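Local coordinates for B12-binding domain-containing protein (Kitasatospora setae, PDB 6WTE), which binds cobalamin and a [4Fe-4S] cluster as a radical S-adenosylmethionine methylase, TsrM, and probably transfers methyl groups by non-radical chemistry, at residues 106-110 / 235-240; 126-132 / 187-192; 390-394 / 502-506; 499-503 / 516-522. All coordinates share one frame. Residue numbers count along the deposited sequence, not the author numbering.

Interaction 1 (106-110 / 235-240); sequences IGFST and VEPDAK
The short, weakly bonded helix 106-109 of the B12-binding domain packs against helix 236-240 of the radical SAM core, both lining the cobalamin pocket. The backbones come closest at S109 and A239, CA to CA 4.8 Å. Along the second segment, V235 comes first, its CB 3.8 Å from CG2 of T110; T110 (chi1 p) turns its OG1 back to the O of G107 at 2.8 Å. D238, chi1 t, brings OD2 to 3.8 Å from the O of S109, though its charge is met by K126. A239 is central: its CB lies 3.5 Å from CD1 of I106 (t, p) and 3.8 Å from CB of S109, and its O is 3.4 Å from that same CB of S109. K240, curled m, m, m, lays CD 3.4 Å from CD1 of I106 and sends NZ to cobalamin. With no hydrogen bond across it, this buried joint is dispersive, its flanking charges directed to the cofactor and to K126.

Interaction 2 (126-132 / 187-192); sequences KGPGEKI and RVWQVD
Three direct hydrogen bonds set the register. NE2 of Q190 (m, t) bridges two carbonyls, donating to O of K126 at 3.1 Å and O of P128 at 2.9 Å, while N of D192 donates to OE2 of E130 at 2.8 Å. Water follows: one molecule donates to O of P128 and O of Q190, both at 2.8 Å, and accepts from N of I132 at 3.0 Å. The loop 126-129 leads into the first turn of helix 130-141; opposite it, 188-190 forms a 3-10 turn and 191-192 is extended. Nearest CA pairs are G127-R187 (6.8 Å), P128-Q190 (5.6 Å) and E130-D192 (6.7 Å). G127 has positive phi (92/-166), and a CB there would clash with CD of R187. R187 itself has phi/psi of 63/14; CD of K126 covers one face of its guanidinium, whose NH2 is bonded to the O atoms of G182 and D238. Apolar packing adds CG of P128 on CG2 of V191 at 3.5 Å and CG1 of I132 on CH2 of W189 (chi1 p) at 3.8 Å. The aliphatic part of K131 runs past the backbone, CD 3.2 Å from O of W189. G129 N and E130 OE1 both bond cobalamin, so the arrangement is a cofactor-binding loop at a helix N-terminus in a B12-binding domain, with 187-192 packed and hydrogen-bonded against it.

Interaction 3 (390-394 / 502-506); sequences VRACV and LWALI
On the outer layer of the radical SAM core, a fold of the TIM-barrel type with parallel strands, helix 387-398 packs beside the C-terminal end of helix 491-503. The first segment is regular helix, and the second leaves its helix through a type I turn from W503 to I506. The nearest CA pairs are V390-L502 at 8.2 Å and R391-L505 at 7.0 Å, distances that suit interlocked aliphatic side chains. V390 (t) opens the contact, its CG1 4.1 Å from CD1 of L502 (t, p) and 3.8 Å from CD1 of L505 (m, t). R391 follows at the solvent edge, using its aliphatic part: CG lies 3.7 Å from CD2 of L505. One turn after V390, V394 (t) points at the second segment and fills the centre. Beneath this layer, F380 of strand 373-380 and F407 of strand 404-412 receive V394 and L502. CG2 of V394 stands 4.3 Å from CD1 of L502 and 4.3 Å from CD1 of L505. CG1 of V394 is 3.9 Å from CD1 of I506 (m, m).

Interaction 4 (499-503 / 516-522); sequences VADLW and LPTVEGM
A tryptophan clamped on both faces is the principle of this contact, which pairs a Met-aromatic interaction with CH-pi packing. The last turn of helix 491-503 meets the irregular segment 516-522, with nearest CA pairs V499-P517 (6.5 Å) and W503-L516 (7.1 Å). W503 (chi1 -90°, chi2 75°) donates from NE1 to O of P517 at 2.8 Å, so that this oxygen sits at the ring edge, near the ring plane. CD1 of L516 lies 3.6 Å from the centroid of the W503 five-membered ring, and over the opposite face CE of M522 (m, t, p) lies 3.4 Å from the same centroid. The type II turn from V519 to M522, with G521 at positive phi (99/-16), brings the methionine back to the helix, where its SD is 3.5 Å from CG1 of V499. L502 packs CD2 on CD of P517 at 3.9 Å. The segment follows strand 514-515, which pairs in parallel with strand 404-412; L502, L516 and P517 touch F407 or L409 of the latter.

The four contacts form two touching pairs. Interactions 1 and 2, their centres about 12 Å apart, line cobalamin: K126 NZ makes a 2.6 Å salt bridge to D238 OD2, and S109 OG probably accepts a hydrogen bond from G127 N at 2.8 Å. Between them they bring K240 and E236 of the radical SAM core and G129 and E130 of the B12-binding domain to one ligand, with E236 and P237 also touching the iron-sulfur cluster. Interactions 3 and 4, their centres also about 12 Å apart, share L502 and W503 and meet through I506 CG1 and L516 CD1 at 3.9 Å. Interactions 2 and 3 lie on opposite sides of the chain's centre, their centres about 42 Å apart.

Interaction 1 (106-110 / 235-240)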
loop_
_atom_site.group_PDB
_atom_site.type_symbol
_atom_site.label_atom_id
_atom_site.label_comp_id
_atom_site.label_asym_id
_atom_site.label_seq_id
_atom_site.Cartn_x
_atom_site.Cartn_y
_atom_site.Cartn_z
ATOM N N ILE A 106 -0.024 -2.436 6.743
ATOM C CA ILE A 106 -0.115 -1.044 6.316
ATOM C C ILE A 106 -1.575 -0.590 6.309
ATOM O O ILE A 106 -1.934 0.382 6.983
ATOM C CB ILE A 106 0.594 -0.834 4.960
ATOM C CG1 ILE A 106 0.174 0.488 4.314
ATOM C CG2 ILE A 106 0.390 -2.017 4.004
ATOM C CD1 ILE A 106 0.420 1.728 5.161
ATOM N N GLY A 107 -2.447 -1.310 5.596
ATOM C CA GLY A 107 -3.871 -1.004 5.676
ATOM C C GLY A 107 -4.397 -1.048 7.100
ATOM O O GLY A 107 -5.177 -0.182 7.516
ATOM N N PHE A 108 -3.961 -2.042 7.871
ATOM C CA PHE A 108 -4.341 -2.116 9.281
ATOM C C PHE A 108 -3.968 -0.840 10.031
ATOM O O PHE A 108 -4.764 -0.315 10.825
ATOM C CB PHE A 108 -3.662 -3.332 9.906
ATOM C CG PHE A 108 -4.082 -3.613 11.321
ATOM C CD1 PHE A 108 -5.166 -4.437 11.577
ATOM C CD2 PHE A 108 -3.377 -3.082 12.394
ATOM C CE1 PHE A 108 -5.547 -4.717 12.881
ATOM C CE2 PHE A 108 -3.768 -3.360 13.706
ATOM C CZ PHE A 108 -4.842 -4.174 13.939
ATOM N N SER A 109 -2.771 -0.312 9.773
ATOM C CA SER A 109 -2.263 0.860 10.480
ATOM C C SER A 109 -2.980 2.155 10.111
ATOM O O SER A 109 -2.754 3.172 10.781
ATOM C CB SER A 109 -0.761 1.008 10.214
ATOM O OG SER A 109 -0.036 -0.064 10.802
ATOM N N THR A 110 -3.834 2.158 9.081
ATOM C CA THR A 110 -4.633 3.350 8.822
ATOM C C THR A 110 -5.812 3.469 9.779
ATOM O O THR A 110 -6.374 4.558 9.925
ATOM C CB THR A 110 -5.156 3.367 7.385
ATOM O OG1 THR A 110 -6.197 2.397 7.241
ATOM C CG2 THR A 110 -4.021 3.055 6.380
ATOM N N VAL A 235 -2.151 8.164 3.337
ATOM C CA VAL A 235 -2.138 7.505 4.644
ATOM C C VAL A 235 -0.748 7.151 5.138
ATOM O O VAL A 235 -0.604 6.761 6.302
ATOM C CB VAL A 235 -2.937 6.190 4.623
ATOM C CG1 VAL A 235 -4.394 6.447 4.253
ATOM C CG2 VAL A 235 -2.297 5.198 3.637
ATOM N N GLU A 236 0.281 7.261 4.298
ATOM C CA GLU A 236 1.545 6.602 4.620
ATOM C C GLU A 236 2.380 7.320 5.678
ATOM O O GLU A 236 3.023 6.636 6.486
ATOM C CB GLU A 236 2.369 6.384 3.339
ATOM C CG GLU A 236 1.597 5.553 2.323
ATOM C CD GLU A 236 2.447 4.958 1.229
ATOM O OE1 GLU A 236 3.673 4.767 1.434
ATOM O OE2 GLU A 236 1.873 4.667 0.157
ATOM N N PRO A 237 2.443 8.658 5.722
ATOM C CA PRO A 237 3.164 9.273 6.849
ATOM C C PRO A 237 2.653 8.776 8.193
ATOM O O PRO A 237 3.448 8.451 9.081
ATOM C CB PRO A 237 2.927 10.772 6.642
ATOM C CG PRO A 237 2.806 10.907 5.159
ATOM C CD PRO A 237 2.068 9.667 4.710
ATOM N N ASP A 238 1.339 8.664 8.355
ATOM C CA ASP A 238 0.824 8.175 9.626
ATOM C C ASP A 238 0.991 6.668 9.758
ATOM O O ASP A 238 1.441 6.173 10.797
ATOM C CB ASP A 238 -0.644 8.527 9.792
ATOM C CG ASP A 238 -1.253 7.813 10.971
ATOM O OD1 ASP A 238 -0.869 8.153 12.104
ATOM O OD2 ASP A 238 -2.067 6.891 10.763
ATOM N N ALA A 239 0.601 5.921 8.725
ATOM C CA ALA A 239 0.515 4.471 8.856
ATOM C C ALA A 239 1.876 3.789 8.784
ATOM O O ALA A 239 2.041 2.696 9.338
ATOM C CB ALA A 239 -0.414 3.908 7.780
ATOM N N LYS A 240 2.848 4.390 8.108
ATOM C CA LYS A 240 4.212 3.869 8.088
ATOM C C LYS A 240 5.126 4.578 9.074
ATOM O O LYS A 240 5.932 3.929 9.744
ATOM C CB LYS A 240 4.813 3.986 6.679
ATOM C CG LYS A 240 3.940 3.424 5.571
ATOM C CD LYS A 240 3.800 1.905 5.668
ATOM C CE LYS A 240 5.107 1.181 5.380
ATOM N NZ LYS A 240 4.870 -0.251 5.018
#

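Interaction 2 (126-132 / 187-192)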
loop_
_atom_site.group_PDB
_atom_site.type_symbol
_atom_site.label_atom_id
_atom_site.label_comp_id
_atom_site.label_asym_id
_atom_site.label_seq_id
_atom_site.Cartn_x
_atom_site.Cartn_y
_atom_site.Cartn_z
ATOM N N LYS A 126 0.559 -0.580 15.121
ATOM C CA LYS A 126 0.502 0.470 14.110
ATOM C C LYS A 126 1.922 0.758 13.639
ATOM O O LYS A 126 2.790 1.096 14.451
ATOM C CB LYS A 126 -0.155 1.726 14.683
ATOM C CG LYS A 126 -0.291 2.877 13.715
ATOM C CD LYS A 126 -0.827 4.120 14.439
ATOM C CE LYS A 126 -1.080 5.270 13.452
ATOM N NZ LYS A 126 -2.382 5.174 12.738
ATOM N N GLY A 127 2.167 0.607 12.338
ATOM C CA GLY A 127 3.487 0.830 11.791
ATOM C C GLY A 127 4.323 -0.438 11.753
ATOM O O GLY A 127 3.808 -1.547 11.923
ATOM N N PRO A 128 5.636 -0.295 11.539
ATOM C CA PRO A 128 6.506 -1.479 11.449
ATOM C C PRO A 128 6.380 -2.346 12.693
ATOM O O PRO A 128 6.363 -1.850 13.820
ATOM C CB PRO A 128 7.913 -0.882 11.325
ATOM C CG PRO A 128 7.694 0.506 10.789
ATOM C CD PRO A 128 6.376 0.967 11.352
ATOM N N GLY A 129 6.314 -3.655 12.487
ATOM C CA GLY A 129 5.962 -4.509 13.605
ATOM C C GLY A 129 7.051 -5.407 14.161
ATOM O O GLY A 129 6.847 -6.021 15.213
ATOM N N GLU A 130 8.214 -5.469 13.506
ATOM C CA GLU A 130 9.186 -6.516 13.821
ATOM C C GLU A 130 9.695 -6.430 15.259
ATOM O O GLU A 130 9.888 -7.461 15.913
ATOM C CB GLU A 130 10.356 -6.468 12.834
ATOM C CG GLU A 130 11.019 -5.102 12.679
ATOM C CD GLU A 130 10.470 -4.321 11.507
ATOM O OE1 GLU A 130 9.261 -4.443 11.232
ATOM O OE2 GLU A 130 11.252 -3.600 10.844
ATOM N N LYS A 131 9.897 -5.219 15.785
ATOM C CA LYS A 131 10.437 -5.121 17.140
ATOM C C LYS A 131 9.347 -5.301 18.190
ATOM O O LYS A 131 9.528 -6.047 19.162
ATOM C CB LYS A 131 11.166 -3.789 17.319
ATOM C CG LYS A 131 12.454 -3.734 16.501
ATOM C CD LYS A 131 13.334 -2.553 16.868
ATOM C CE LYS A 131 14.509 -2.432 15.898
ATOM N NZ LYS A 131 15.216 -3.724 15.680
ATOM N N ILE A 132 8.207 -4.633 18.000
ATOM C CA ILE A 132 7.083 -4.772 18.928
ATOM C C ILE A 132 6.623 -6.222 18.989
ATOM O O ILE A 132 6.318 -6.749 20.066
ATOM C CB ILE A 132 5.936 -3.834 18.508
ATOM C CG1 ILE A 132 6.389 -2.376 18.596
ATOM C CG2 ILE A 132 4.673 -4.096 19.366
ATOM C CD1 ILE A 132 5.415 -1.379 17.997
ATOM N N ARG A 187 8.230 6.582 14.150
ATOM C CA ARG A 187 8.238 5.118 14.172
ATOM C C ARG A 187 9.569 4.513 13.740
ATOM O O ARG A 187 9.642 3.294 13.514
ATOM C CB ARG A 187 7.091 4.534 13.323
ATOM C CG ARG A 187 5.736 5.158 13.665
ATOM C CD ARG A 187 4.543 4.377 13.095
ATOM N NE ARG A 187 3.441 5.297 12.856
ATOM C CZ ARG A 187 2.658 5.788 13.813
ATOM N NH1 ARG A 187 2.834 5.416 15.076
ATOM N NH2 ARG A 187 1.700 6.654 13.507
ATOM N N VAL A 188 10.637 5.314 13.663
ATOM C CA VAL A 188 11.942 4.779 13.277
ATOM C C VAL A 188 12.398 3.701 14.257
ATOM O O VAL A 188 12.999 2.694 13.857
ATOM C CB VAL A 188 12.974 5.918 13.162
ATOM C CG1 VAL A 188 14.368 5.357 12.902
ATOM C CG2 VAL A 188 12.573 6.877 12.055
ATOM N N TRP A 189 12.113 3.884 15.555
ATOM C CA TRP A 189 12.535 2.903 16.551
ATOM C C TRP A 189 11.890 1.543 16.329
ATOM O O TRP A 189 12.397 0.535 16.841
ATOM C CB TRP A 189 12.219 3.397 17.973
ATOM C CG TRP A 189 10.752 3.447 18.328
ATOM C CD1 TRP A 189 9.913 4.519 18.205
ATOM C CD2 TRP A 189 9.962 2.383 18.878
ATOM N NE1 TRP A 189 8.648 4.186 18.639
ATOM C CE2 TRP A 189 8.654 2.880 19.054
ATOM C CE3 TRP A 189 10.234 1.058 19.232
ATOM C CZ2 TRP A 189 7.622 2.099 19.569
ATOM C CZ3 TRP A 189 9.203 0.282 19.744
ATOM C CH2 TRP A 189 7.916 0.804 19.907
ATOM N N GLN A 190 10.785 1.489 15.590
ATOM C CA GLN A 190 10.088 0.234 15.342
ATOM C C GLN A 190 10.720 -0.577 14.218
ATOM O O GLN A 190 10.391 -1.759 14.072
ATOM C CB GLN A 190 8.617 0.509 15.008
ATOM C CG GLN A 190 7.871 1.297 16.103
ATOM C CD GLN A 190 6.443 1.651 15.732
ATOM O OE1 GLN A 190 5.914 2.677 16.172
ATOM N NE2 GLN A 190 5.797 0.792 14.946
ATOM N N VAL A 191 11.619 0.031 13.440
ATOM C CA VAL A 191 12.156 -0.565 12.220
ATOM C C VAL A 191 13.433 -1.336 12.535
ATOM O O VAL A 191 14.340 -0.811 13.191
ATOM C CB VAL A 191 12.435 0.524 11.167
ATOM C CG1 VAL A 191 13.062 -0.088 9.927
ATOM C CG2 VAL A 191 11.156 1.262 10.816
ATOM N N ASP A 192 13.519 -2.571 12.039
ATOM C CA ASP A 192 14.777 -3.315 12.040
ATOM C C ASP A 192 15.608 -2.807 10.869
ATOM O O ASP A 192 15.401 -3.205 9.720
ATOM C CB ASP A 192 14.514 -4.816 11.946
ATOM C CG ASP A 192 15.788 -5.645 11.870
ATOM O OD1 ASP A 192 16.914 -5.090 11.894
ATOM O OD2 ASP A 192 15.651 -6.882 11.788
HETATM O O HOH W 1 3.321 2.705 16.481
HETATM O O HOH W 2 8.303 -2.834 15.651
HETATM O O HOH W 3 17.944 -4.744 14.344
#

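Interaction 3 (390-394 / 502-506)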
loop_
_atom_site.group_PDB
_atom_site.type_symbol
_atom_site.label_atom_id
_atom_site.label_comp_id
_atom_site.label_asym_id
_atom_site.label_seq_id
_atom_site.Cartn_x
_atom_site.Cartn_y
_atom_site.Cartn_z
ATOM N N VAL A 390 -9.269 19.172 -15.224
ATOM C CA VAL A 390 -8.981 17.810 -15.678
ATOM C C VAL A 390 -8.432 17.824 -17.102
ATOM O O VAL A 390 -7.405 17.197 -17.395
ATOM C CB VAL A 390 -10.234 16.923 -15.572
ATOM C CG1 VAL A 390 -9.935 15.527 -16.123
ATOM C CG2 VAL A 390 -10.691 16.824 -14.135
ATOM N N ARG A 391 -9.110 18.534 -18.012
ATOM C CA ARG A 391 -8.658 18.579 -19.404
ATOM C C ARG A 391 -7.243 19.126 -19.509
ATOM O O ARG A 391 -6.420 18.600 -20.275
ATOM C CB ARG A 391 -9.602 19.435 -20.248
ATOM C CG ARG A 391 -10.991 18.880 -20.420
ATOM C CD ARG A 391 -11.744 19.634 -21.504
ATOM N NE ARG A 391 -13.185 19.417 -21.410
ATOM C CZ ARG A 391 -14.036 20.295 -20.887
ATOM N NH1 ARG A 391 -13.592 21.454 -20.416
ATOM N NH2 ARG A 391 -15.332 20.014 -20.841
ATOM N N ALA A 392 -6.943 20.186 -18.754
ATOM C CA ALA A 392 -5.604 20.763 -18.794
ATOM C C ALA A 392 -4.559 19.746 -18.365
ATOM O O ALA A 392 -3.488 19.648 -18.977
ATOM C CB ALA A 392 -5.540 22.000 -17.903
ATOM N N CYS A 393 -4.855 18.974 -17.317
ATOM C CA CYS A 393 -3.918 17.951 -16.870
ATOM C C CYS A 393 -3.802 16.821 -17.885
ATOM O O CYS A 393 -2.690 16.375 -18.196
ATOM C CB CYS A 393 -4.345 17.404 -15.506
ATOM S SG CYS A 393 -3.196 16.190 -14.851
ATOM N N VAL A 394 -4.934 16.348 -18.419
ATOM C CA VAL A 394 -4.896 15.295 -19.433
ATOM C C VAL A 394 -4.016 15.720 -20.598
ATOM O O VAL A 394 -3.107 14.990 -21.010
ATOM C CB VAL A 394 -6.318 14.942 -19.906
ATOM C CG1 VAL A 394 -6.270 14.142 -21.206
ATOM C CG2 VAL A 394 -7.053 14.151 -18.828
ATOM N N LEU A 502 -14.437 11.176 -18.106
ATOM C CA LEU A 502 -12.987 11.137 -18.250
ATOM C C LEU A 502 -12.579 10.377 -19.508
ATOM O O LEU A 502 -11.689 10.821 -20.242
ATOM C CB LEU A 502 -12.357 10.518 -17.001
ATOM C CG LEU A 502 -10.841 10.307 -17.010
ATOM C CD1 LEU A 502 -10.108 11.625 -17.199
ATOM C CD2 LEU A 502 -10.394 9.633 -15.731
ATOM N N TRP A 503 -13.234 9.243 -19.785
ATOM C CA TRP A 503 -12.928 8.486 -20.999
ATOM C C TRP A 503 -13.099 9.329 -22.253
ATOM O O TRP A 503 -12.348 9.173 -23.221
ATOM C CB TRP A 503 -13.816 7.250 -21.098
ATOM C CG TRP A 503 -13.245 6.049 -20.458
ATOM C CD1 TRP A 503 -13.167 5.787 -19.125
ATOM C CD2 TRP A 503 -12.657 4.927 -21.127
ATOM N NE1 TRP A 503 -12.574 4.565 -18.920
ATOM C CE2 TRP A 503 -12.247 4.019 -20.134
ATOM C CE3 TRP A 503 -12.439 4.605 -22.471
ATOM C CZ2 TRP A 503 -11.631 2.806 -20.440
ATOM C CZ3 TRP A 503 -11.827 3.400 -22.774
ATOM C CH2 TRP A 503 -11.431 2.515 -21.762
ATOM N N ALA A 504 -14.093 10.215 -22.263
ATOM C CA ALA A 504 -14.349 11.030 -23.444
ATOM C C ALA A 504 -13.222 12.006 -23.746
ATOM O O ALA A 504 -13.192 12.569 -24.846
ATOM C CB ALA A 504 -15.662 11.795 -23.278
ATOM N N LEU A 505 -12.309 12.233 -22.803
ATOM C CA LEU A 505 -11.201 13.149 -23.033
ATOM C C LEU A 505 -10.017 12.504 -23.744
ATOM O O LEU A 505 -9.130 13.226 -24.211
ATOM C CB LEU A 505 -10.728 13.745 -21.708
ATOM C CG LEU A 505 -11.772 14.587 -20.977
ATOM C CD1 LEU A 505 -11.207 15.081 -19.661
ATOM C CD2 LEU A 505 -12.226 15.751 -21.852
ATOM N N ILE A 506 -9.970 11.179 -23.842
ATOM C CA ILE A 506 -8.817 10.483 -24.401
ATOM C C ILE A 506 -9.066 10.211 -25.876
ATOM O O ILE A 506 -10.101 9.646 -26.249
ATOM C CB ILE A 506 -8.531 9.180 -23.639
ATOM C CG1 ILE A 506 -8.340 9.476 -22.151
ATOM C CG2 ILE A 506 -7.314 8.475 -24.226
ATOM C CD1 ILE A 506 -7.190 10.422 -21.860
#

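Interaction 4 (499-503 / 516-522)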
loop_
_atom_site.group_PDB
_atom_site.type_symbol
_atom_site.label_atom_id
_atom_site.label_comp_id
_atom_site.label_asym_id
_atom_site.label_seq_id
_atom_site.Cartn_x
_atom_site.Cartn_y
_atom_site.Cartn_z
ATOM N N VAL A 499 -16.790 8.634 -14.554
ATOM C CA VAL A 499 -15.803 7.818 -15.250
ATOM C C VAL A 499 -15.965 7.967 -16.758
ATOM O O VAL A 499 -14.978 8.071 -17.495
ATOM C CB VAL A 499 -15.915 6.347 -14.807
ATOM C CG1 VAL A 499 -15.003 5.482 -15.642
ATOM C CG2 VAL A 499 -15.577 6.208 -13.330
ATOM N N ALA A 500 -17.212 7.995 -17.239
ATOM C CA ALA A 500 -17.449 8.143 -18.673
ATOM C C ALA A 500 -16.988 9.507 -19.177
ATOM O O ALA A 500 -16.482 9.617 -20.299
ATOM C CB ALA A 500 -18.927 7.932 -18.993
ATOM N N ASP A 501 -17.158 10.554 -18.361
ATOM C CA ASP A 501 -16.683 11.884 -18.739
ATOM C C ASP A 501 -15.177 11.892 -18.953
ATOM O O ASP A 501 -14.674 12.559 -19.862
ATOM C CB ASP A 501 -17.051 12.912 -17.665
ATOM C CG ASP A 501 -18.541 13.171 -17.575
ATOM O OD1 ASP A 501 -19.244 12.997 -18.588
ATOM O OD2 ASP A 501 -19.003 13.563 -16.480
ATOM N N LEU A 502 -14.437 11.176 -18.106
ATOM C CA LEU A 502 -12.987 11.137 -18.250
ATOM C C LEU A 502 -12.579 10.377 -19.508
ATOM O O LEU A 502 -11.689 10.821 -20.242
ATOM C CB LEU A 502 -12.357 10.518 -17.001
ATOM C CG LEU A 502 -10.841 10.307 -17.010
ATOM C CD1 LEU A 502 -10.108 11.625 -17.199
ATOM C CD2 LEU A 502 -10.394 9.633 -15.731
ATOM N N TRP A 503 -13.234 9.243 -19.785
ATOM C CA TRP A 503 -12.928 8.486 -20.999
ATOM C C TRP A 503 -13.099 9.329 -22.253
ATOM O O TRP A 503 -12.348 9.173 -23.221
ATOM C CB TRP A 503 -13.816 7.250 -21.098
ATOM C CG TRP A 503 -13.245 6.049 -20.458
ATOM C CD1 TRP A 503 -13.167 5.787 -19.125
ATOM C CD2 TRP A 503 -12.657 4.927 -21.127
ATOM N NE1 TRP A 503 -12.574 4.565 -18.920
ATOM C CE2 TRP A 503 -12.247 4.019 -20.134
ATOM C CE3 TRP A 503 -12.439 4.605 -22.471
ATOM C CZ2 TRP A 503 -11.631 2.806 -20.440
ATOM C CZ3 TRP A 503 -11.827 3.400 -22.774
ATOM C CH2 TRP A 503 -11.431 2.515 -21.762
ATOM N N LEU A 516 -7.252 3.853 -17.586
ATOM C CA LEU A 516 -8.371 4.640 -17.096
ATOM C C LEU A 516 -9.211 3.804 -16.145
ATOM O O LEU A 516 -9.233 2.574 -16.250
ATOM C CB LEU A 516 -9.255 5.107 -18.258
ATOM C CG LEU A 516 -8.608 6.050 -19.268
ATOM C CD1 LEU A 516 -9.380 6.028 -20.571
ATOM C CD2 LEU A 516 -8.606 7.439 -18.688
ATOM N N PRO A 517 -9.913 4.435 -15.213
ATOM C CA PRO A 517 -10.854 3.682 -14.385
ATOM C C PRO A 517 -12.011 3.195 -15.237
ATOM O O PRO A 517 -12.407 3.835 -16.214
ATOM C CB PRO A 517 -11.316 4.707 -13.344
ATOM C CG PRO A 517 -11.107 6.022 -13.992
ATOM C CD PRO A 517 -9.912 5.872 -14.886
ATOM N N THR A 518 -12.542 2.036 -14.868
ATOM C CA THR A 518 -13.680 1.468 -15.572
ATOM C C THR A 518 -14.675 0.933 -14.559
ATOM O O THR A 518 -14.318 0.591 -13.432
ATOM C CB THR A 518 -13.269 0.324 -16.508
ATOM O OG1 THR A 518 -12.522 -0.647 -15.764
ATOM C CG2 THR A 518 -12.424 0.839 -17.653
ATOM N N VAL A 519 -15.932 0.864 -14.989
ATOM C CA VAL A 519 -16.990 0.178 -14.257
ATOM C C VAL A 519 -17.588 -0.839 -15.218
ATOM O O VAL A 519 -17.190 -0.900 -16.389
ATOM C CB VAL A 519 -18.054 1.156 -13.724
ATOM C CG1 VAL A 519 -17.437 2.096 -12.704
ATOM C CG2 VAL A 519 -18.677 1.942 -14.866
ATOM N N GLU A 520 -18.537 -1.643 -14.736
ATOM C CA GLU A 520 -19.171 -2.664 -15.567
ATOM C C GLU A 520 -19.729 -2.067 -16.854
ATOM O O GLU A 520 -20.402 -1.033 -16.837
ATOM C CB GLU A 520 -20.294 -3.356 -14.787
ATOM C CG GLU A 520 -19.817 -4.308 -13.694
ATOM C CD GLU A 520 -19.271 -3.591 -12.466
ATOM O OE1 GLU A 520 -19.378 -2.345 -12.385
ATOM O OE2 GLU A 520 -18.731 -4.282 -11.576
ATOM N N GLY A 521 -19.452 -2.736 -17.971
ATOM C CA GLY A 521 -19.892 -2.308 -19.275
ATOM C C GLY A 521 -18.848 -1.565 -20.080
ATOM O O GLY A 521 -19.002 -1.440 -21.298
ATOM N N MET A 522 -17.788 -1.086 -19.438
ATOM C CA MET A 522 -16.794 -0.268 -20.112
ATOM C C MET A 522 -15.697 -1.139 -20.715
ATOM O O MET A 522 -15.518 -2.302 -20.350
ATOM C CB MET A 522 -16.196 0.749 -19.143
ATOM C CG MET A 522 -17.247 1.613 -18.459
ATOM S SD MET A 522 -16.527 3.047 -17.642
ATOM C CE MET A 522 -15.841 3.892 -19.053
#